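Local coordinates for protein neurotrypsin (Mus musculus, PDB 6H8M) that plays a role in neuronal plasticity as a secreted serine protease, represented here by its third scavenger receptor cysteine-rich (SRCR) domain, at residues A40-I43 with C44-L47; V73-T76 with G77-A81; H93-R96 with H97-A101. All coordinates share one frame; numbering follows the deposited sequence.

Contact 1. Residues A40-I43 with C44-L47; sequences AAVI and CRQL
A40-I43 and C44-L47 follow one another along helix 37-46 of the SRCR domain, with L47 at its C-terminal end, and their contact is the local i to i+4 pairing along it. Four backbone amides, those of C44, R45, Q46 and L47, donate to the carbonyl oxygens of A40, A41, V42 and I43. The straightest of these runs from C44 N to A40 O, 2.9 Å long with an angle of 168° at the hydrogen. The A40 oxygen is also approached by sulfur, since C44 SG sits beside its own backbone N and comes within 3.2 Å of A40 O. R45 folds back over the preceding turn. Its CG is anti to the backbone N (chi1 -175°) and the chain bends at chi3, which places A41 O over one guanidinium face of R45, 4.0 Å above the plane and offset toward the rim. R45 NH2 then lies 4.1 Å from A41 CB, and R45 NH1 approaches V42 CG2 about as closely. On another side of the helix, I43 and L47 run side by side in the same direction, with I43 CG2 4.0 Å from L47 CD1. The leucine branch point also rests against the backbone, L47 CG lying 3.3 Å from I43 O. The polar ends of this turn reach beyond the helix: R45 NH1 bonds to the carbonyl oxygens of G77 and E79, while Q46 NE2 donates to F4 O and Q46 OE1 accepts from L82 N. A40 and C44 face strands 53-56 and 102-105, touching A53 and V103, and the C44-C105 disulfide ties the helix to the latter; L47 packs on I6 and L8 of strand 6-10.

Contact 2. Residues V73-T76 with G77-A81; sequences VKCT and GNEKA
T76 and E79 meet across a tight loop that leaves strand 68-74 of the SRCR domain, where an ST turn at T76 is combined with a glutamate that folds back onto backbone amides. Followed outward, E79 starts with a CB directed toward residues 73-76, but neither CB nor CG makes a close approach to them. The chain bends sharply at chi2 (87°), turning the carboxylate back along the loop and across the T76 side chain. Contact begins at E79 CD, which lies 3.5 Å from T76 N. Beyond it the two oxygens divide the work. E79 OE2 accepts from T76 N at 3.0 Å in a nearly straight bond (163°), and E79 OE2 also comes within 3.5 Å of C75 CA. E79 OE1 accepts the amide of G77, 2.9 Å from G77 N, and approaches C75 CB at 3.7 Å. Each oxygen uses its syn lone pair, so two successive N-H groups converge on one carboxylate and fix its rotation; such a pair of donors would be expected to favour the ionised form. G77 follows with a positive phi of 106°, a backbone shape suited to a residue with no side chain. C75, at the start of the turn, is fastened to C85 by a disulfide, and it packs with E79 against V42 of helix 37-46. E79 thus ties the backbone of the loop to itself, and the disulfide ties its start to C85. The threonine completes the arrangement from its own side: T76 OG1 stands between its backbone N and carbonyl carbon and accepts the amide of N78, with 3.0 Å from N78 N to T76 OG1.

Contact 3. Residues H93-R96 with H97-A101; sequences HNCR and HSEDA
E99 lays its side chain back over the backbone of R96, with E99 CB 3.5 Å from R96 O and the carboxylate reaching the amide before it. E99 CG stands anti to its carbonyl carbon, beside the backbone N (chi1 -63°), and the chain runs extended beyond CG, which carries OE1 back to that amide. There E99 OE1 accepts from R96 N at 2.9 Å, met nearly head-on along its C-O bond. In the reverse sense E99 N donates to R96 O at 3.0 Å, from above the carbonyl plane, closing a β-turn through H97 and S98. R96 is therefore gripped at both its N-H and its C=O by one residue. A water donates to the same R96 O and to D100 OD1, joining the turn to the next side chain. The turn belongs to the surface loop before strand 102-105, and the disulfide of C95 with C31 anchors its start. Just past the turn, D100 OD2 accepts from H97 ND1 through its syn lone pair at 2.8 Å, and the carboxylate lies at the ring edge, only 9° separating the acceptor from the ring plane. D100 is held in turn by T29 through OD1 and by the amide of G64 through OD2. H97 NE2 bonds to the carbonyl oxygen of G66. With an acceptor at each nitrogen, the H97 ring probably carries both protons, so that the H97-D100 pair would be an ionic one.

Contact 1 is the partly buried one, set in the helix, whereas contact 2, at the end of strand 68-74 and the loop after it, and contact 3, in a loop, lie at the surface. Bonding across the segments of contact 1 is repetitive backbone pairing, while in the other two a glutamate folds back to accept backbone N-H groups, two of them in contact 2 and one in contact 3, where a β-turn bond is added. Contacts 1 and 2 touch directly, the arginine of one reaching the loop of the other and V42 CG2 lying against E79 OE1. Contact 3 lies apart, its centre about 20 Å from each of the other centres. All three contain a disulfide cysteine, as befits a cysteine-rich domain.

Contact 1. Residues A40-I43 with C44-L47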
loop_
_atom_site.group_PDB
_atom_site.type_symbol
_atom_site.label_atom_id
_atom_site.label_comp_id
_atom_site.label_asym_id
_atom_site.label_seq_id
_atom_site.Cartn_x
_atom_site.Cartn_y
_atom_site.Cartn_z
ATOM N N ALA A 40 2.322 0.668 -6.072
ATOM C CA ALA A 40 2.199 -0.741 -6.154
ATOM C C ALA A 40 3.515 -1.403 -6.544
ATOM O O ALA A 40 3.872 -2.449 -5.896
ATOM C CB ALA A 40 1.131 -1.156 -7.140
ATOM N N ALA A 41 4.276 -0.767 -7.439
ATOM C CA ALA A 41 5.590 -1.299 -7.859
ATOM C C ALA A 41 6.512 -1.386 -6.636
ATOM O O ALA A 41 7.228 -2.413 -6.450
ATOM C CB ALA A 41 6.212 -0.477 -9.002
ATOM N N VAL A 42 6.475 -0.372 -5.765
ATOM C CA VAL A 42 7.358 -0.303 -4.675
ATOM C C VAL A 42 6.983 -1.367 -3.617
ATOM O O VAL A 42 7.823 -2.090 -3.112
ATOM C CB VAL A 42 7.404 1.095 -4.042
ATOM C CG1 VAL A 42 8.183 1.094 -2.716
ATOM C CG2 VAL A 42 8.001 2.108 -5.007
ATOM N N ILE A 43 5.700 -1.473 -3.311
ATOM C CA ILE A 43 5.277 -2.522 -2.372
ATOM C C ILE A 43 5.664 -3.901 -2.875
ATOM O O ILE A 43 6.218 -4.738 -2.098
ATOM C CB ILE A 43 3.751 -2.415 -2.173
ATOM C CG1 ILE A 43 3.354 -1.104 -1.505
ATOM C CG2 ILE A 43 3.247 -3.641 -1.398
ATOM C CD1 ILE A 43 3.923 -0.908 -0.136
ATOM N N CYS A 44 5.343 -4.185 -4.137
ATOM C CA CYS A 44 5.603 -5.463 -4.722
ATOM C C CYS A 44 7.114 -5.780 -4.786
ATOM O O CYS A 44 7.543 -6.923 -4.469
ATOM C CB CYS A 44 4.943 -5.546 -6.091
ATOM S SG CYS A 44 3.116 -5.538 -5.938
ATOM N N ARG A 45 7.927 -4.759 -5.079
ATOM C CA ARG A 45 9.399 -4.874 -5.083
ATOM C C ARG A 45 9.901 -5.252 -3.686
ATOM O O ARG A 45 10.676 -6.154 -3.544
ATOM C CB ARG A 45 10.045 -3.594 -5.649
ATOM C CG ARG A 45 11.566 -3.665 -5.810
ATOM C CD ARG A 45 12.143 -2.448 -6.542
ATOM N NE ARG A 45 11.590 -2.204 -7.863
ATOM C CZ ARG A 45 10.773 -1.205 -8.189
ATOM N NH1 ARG A 45 10.462 -0.240 -7.326
ATOM N NH2 ARG A 45 10.254 -1.187 -9.405
ATOM N N GLN A 46 9.432 -4.580 -2.643
ATOM C CA GLN A 46 9.851 -4.858 -1.312
ATOM C C GLN A 46 9.485 -6.307 -0.924
ATOM O O GLN A 46 10.267 -6.942 -0.190
ATOM C CB GLN A 46 9.315 -3.849 -0.312
ATOM C CG GLN A 46 9.927 -4.042 1.074
ATOM C CD GLN A 46 9.334 -3.234 2.193
ATOM O OE1 GLN A 46 8.946 -2.094 2.037
ATOM N NE2 GLN A 46 9.419 -3.771 3.383
ATOM N N LEU A 47 8.331 -6.791 -1.382
ATOM C CA LEU A 47 7.885 -8.142 -1.103
ATOM C C LEU A 47 8.628 -9.206 -1.923
ATOM O O LEU A 47 8.430 -10.390 -1.680
ATOM C CB LEU A 47 6.385 -8.196 -1.403
ATOM C CG LEU A 47 5.466 -7.515 -0.396
ATOM C CD1 LEU A 47 4.032 -7.496 -0.929
ATOM C CD2 LEU A 47 5.528 -8.207 0.947
#

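Contact 2. Residues V73-T76 with G77-A81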
loop_
_atom_site.group_PDB
_atom_site.type_symbol
_atom_site.label_atom_id
_atom_site.label_comp_id
_atom_site.label_asym_id
_atom_site.label_seq_id
_atom_site.Cartn_x
_atom_site.Cartn_y
_atom_site.Cartn_z
ATOM N N VAL A 73 1.578 9.100 0.507
ATOM C CA VAL A 73 2.903 8.645 0.192
ATOM C C VAL A 73 3.212 9.154 -1.215
ATOM O O VAL A 73 2.306 9.048 -2.044
ATOM C CB VAL A 73 2.917 7.100 0.251
ATOM C CG1 VAL A 73 4.281 6.527 -0.059
ATOM C CG2 VAL A 73 2.412 6.575 1.585
ATOM N N LYS A 74 4.416 9.703 -1.448
ATOM C CA LYS A 74 4.925 10.050 -2.780
ATOM C C LYS A 74 6.041 9.069 -3.144
ATOM O O LYS A 74 6.979 8.927 -2.419
ATOM C CB LYS A 74 5.469 11.480 -2.851
ATOM C CG LYS A 74 5.735 11.996 -4.266
ATOM C CD LYS A 74 6.017 13.501 -4.344
ATOM C CE LYS A 74 6.467 13.934 -5.720
ATOM N NZ LYS A 74 6.341 15.401 -5.916
ATOM N N CYS A 75 5.857 8.319 -4.227
ATOM C CA CYS A 75 6.819 7.316 -4.717
ATOM C C CYS A 75 7.160 7.749 -6.159
ATOM O O CYS A 75 6.257 8.140 -6.922
ATOM C CB CYS A 75 6.218 5.892 -4.704
ATOM S SG CYS A 75 6.030 5.112 -3.045
ATOM N N THR A 76 8.422 7.613 -6.572
ATOM C CA THR A 76 8.773 7.666 -8.004
ATOM C C THR A 76 8.342 6.369 -8.714
ATOM O O THR A 76 8.024 6.419 -9.873
ATOM C CB THR A 76 10.278 7.856 -8.207
ATOM O OG1 THR A 76 10.871 6.604 -7.831
ATOM C CG2 THR A 76 10.831 9.043 -7.447
ATOM N N GLY A 77 8.288 5.223 -7.980
ATOM C CA GLY A 77 8.053 3.923 -8.590
ATOM C C GLY A 77 9.288 3.057 -8.652
ATOM O O GLY A 77 9.187 1.829 -8.848
ATOM N N ASN A 78 10.452 3.661 -8.397
ATOM C CA ASN A 78 11.731 3.005 -8.514
ATOM C C ASN A 78 12.272 2.511 -7.167
ATOM O O ASN A 78 13.256 1.808 -7.165
ATOM C CB ASN A 78 12.748 3.943 -9.186
ATOM C CG ASN A 78 12.307 4.292 -10.587
ATOM O OD1 ASN A 78 11.765 3.432 -11.268
ATOM N ND2 ASN A 78 12.466 5.541 -11.006
ATOM N N GLU A 79 11.644 2.891 -6.048
ATOM C CA GLU A 79 12.191 2.608 -4.701
ATOM C C GLU A 79 12.183 1.100 -4.468
ATOM O O GLU A 79 11.289 0.375 -4.981
ATOM C CB GLU A 79 11.361 3.304 -3.618
ATOM C CG GLU A 79 11.365 4.818 -3.690
ATOM C CD GLU A 79 10.370 5.556 -4.564
ATOM O OE1 GLU A 79 9.721 4.948 -5.431
ATOM O OE2 GLU A 79 10.234 6.763 -4.368
ATOM N N LYS A 80 13.156 0.625 -3.674
ATOM C CA LYS A 80 13.263 -0.787 -3.328
ATOM C C LYS A 80 12.382 -1.070 -2.112
ATOM O O LYS A 80 12.200 -2.208 -1.758
ATOM C CB LYS A 80 14.721 -1.194 -3.069
ATOM C CG LYS A 80 15.549 -1.438 -4.335
ATOM C CD LYS A 80 17.018 -1.729 -4.052
ATOM C CE LYS A 80 17.907 -1.542 -5.264
ATOM N NZ LYS A 80 19.307 -1.928 -4.962
ATOM N N ALA A 81 11.901 -0.028 -1.437
ATOM C CA ALA A 81 11.206 -0.240 -0.146
ATOM C C ALA A 81 10.331 0.970 0.136
ATOM O O ALA A 81 10.691 2.095 -0.203
ATOM C CB ALA A 81 12.172 -0.468 0.978
#

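Contact 3. Residues H93-R96 with H97-A101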
loop_
_atom_site.group_PDB
_atom_site.type_symbol
_atom_site.label_atom_id
_atom_site.label_comp_id
_atom_site.label_asym_id
_atom_site.label_seq_id
_atom_site.Cartn_x
_atom_site.Cartn_y
_atom_site.Cartn_z
ATOM N N HIS A 93 -6.031 15.192 6.487
ATOM C CA HIS A 93 -5.970 13.793 6.910
ATOM C C HIS A 93 -7.355 13.384 7.438
ATOM O O HIS A 93 -7.533 13.162 8.649
ATOM C CB HIS A 93 -4.801 13.583 7.901
ATOM C CG HIS A 93 -3.475 14.098 7.421
ATOM N ND1 HIS A 93 -2.739 13.473 6.407
ATOM C CD2 HIS A 93 -2.743 15.169 7.806
ATOM C CE1 HIS A 93 -1.617 14.142 6.204
ATOM N NE2 HIS A 93 -1.599 15.190 7.050
ATOM N N ASN A 94 -8.341 13.329 6.526
ATOM C CA ASN A 94 -9.675 12.851 6.854
ATOM C C ASN A 94 -9.877 11.432 6.289
ATOM O O ASN A 94 -10.973 11.128 5.930
ATOM C CB ASN A 94 -10.752 13.825 6.363
ATOM C CG ASN A 94 -11.113 14.877 7.394
ATOM O OD1 ASN A 94 -10.604 14.876 8.517
ATOM N ND2 ASN A 94 -12.009 15.781 7.033
ATOM N N CYS A 95 -8.847 10.571 6.247
ATOM C CA CYS A 95 -8.995 9.266 5.568
ATOM C C CYS A 95 -9.825 8.289 6.408
ATOM O O CYS A 95 -9.799 8.347 7.587
ATOM C CB CYS A 95 -7.629 8.664 5.233
ATOM S SG CYS A 95 -6.885 9.428 3.767
ATOM N N ARG A 96 -10.535 7.346 5.765
ATOM C CA ARG A 96 -11.351 6.318 6.415
ATOM C C ARG A 96 -10.925 4.980 5.808
ATOM O O ARG A 96 -10.269 4.989 4.739
ATOM C CB ARG A 96 -12.856 6.523 6.194
ATOM C CG ARG A 96 -13.424 7.872 6.651
ATOM C CD ARG A 96 -14.946 7.955 6.738
ATOM N NE ARG A 96 -15.395 7.158 7.884
ATOM C CZ ARG A 96 -16.459 7.389 8.661
ATOM N NH1 ARG A 96 -17.235 8.444 8.479
ATOM N NH2 ARG A 96 -16.738 6.538 9.633
ATOM N N HIS A 97 -11.285 3.879 6.475
ATOM C CA HIS A 97 -10.870 2.542 6.003
ATOM C C HIS A 97 -11.498 2.179 4.651
ATOM O O HIS A 97 -10.993 1.304 3.927
ATOM C CB HIS A 97 -11.104 1.479 7.088
ATOM C CG HIS A 97 -10.055 1.464 8.148
ATOM N ND1 HIS A 97 -8.751 1.061 7.875
ATOM C CD2 HIS A 97 -10.096 1.813 9.454
ATOM C CE1 HIS A 97 -8.039 1.166 8.998
ATOM N NE2 HIS A 97 -8.839 1.597 9.982
ATOM N N SER A 98 -12.573 2.852 4.285
ATOM C CA SER A 98 -13.182 2.704 2.961
ATOM C C SER A 98 -12.227 3.126 1.831
ATOM O O SER A 98 -12.488 2.790 0.706
ATOM C CB SER A 98 -14.483 3.441 2.931
ATOM O OG SER A 98 -14.292 4.807 3.201
ATOM N N GLU A 99 -11.117 3.814 2.144
ATOM C CA GLU A 99 -10.111 4.289 1.173
ATOM C C GLU A 99 -8.792 3.511 1.291
ATOM O O GLU A 99 -7.769 3.899 0.692
ATOM C CB GLU A 99 -9.851 5.792 1.408
ATOM C CG GLU A 99 -11.079 6.671 1.176
ATOM C CD GLU A 99 -10.964 8.031 1.856
ATOM O OE1 GLU A 99 -11.116 8.095 3.075
ATOM O OE2 GLU A 99 -10.675 9.012 1.159
ATOM N N ASP A 100 -8.811 2.366 1.975
ATOM C CA ASP A 100 -7.589 1.575 2.173
ATOM C C ASP A 100 -7.012 1.125 0.835
ATOM O O ASP A 100 -7.763 0.674 -0.076
ATOM C CB ASP A 100 -7.828 0.364 3.068
ATOM C CG ASP A 100 -7.929 0.726 4.561
ATOM O OD1 ASP A 100 -7.526 1.860 4.958
ATOM O OD2 ASP A 100 -8.368 -0.152 5.326
ATOM N N ALA A 101 -5.685 1.211 0.705
ATOM C CA ALA A 101 -4.980 0.904 -0.534
ATOM C C ALA A 101 -4.622 -0.582 -0.599
ATOM O O ALA A 101 -4.382 -1.214 0.451
ATOM C CB ALA A 101 -3.706 1.752 -0.538
HETATM O O HOH W 1 -7.394 4.700 4.198
#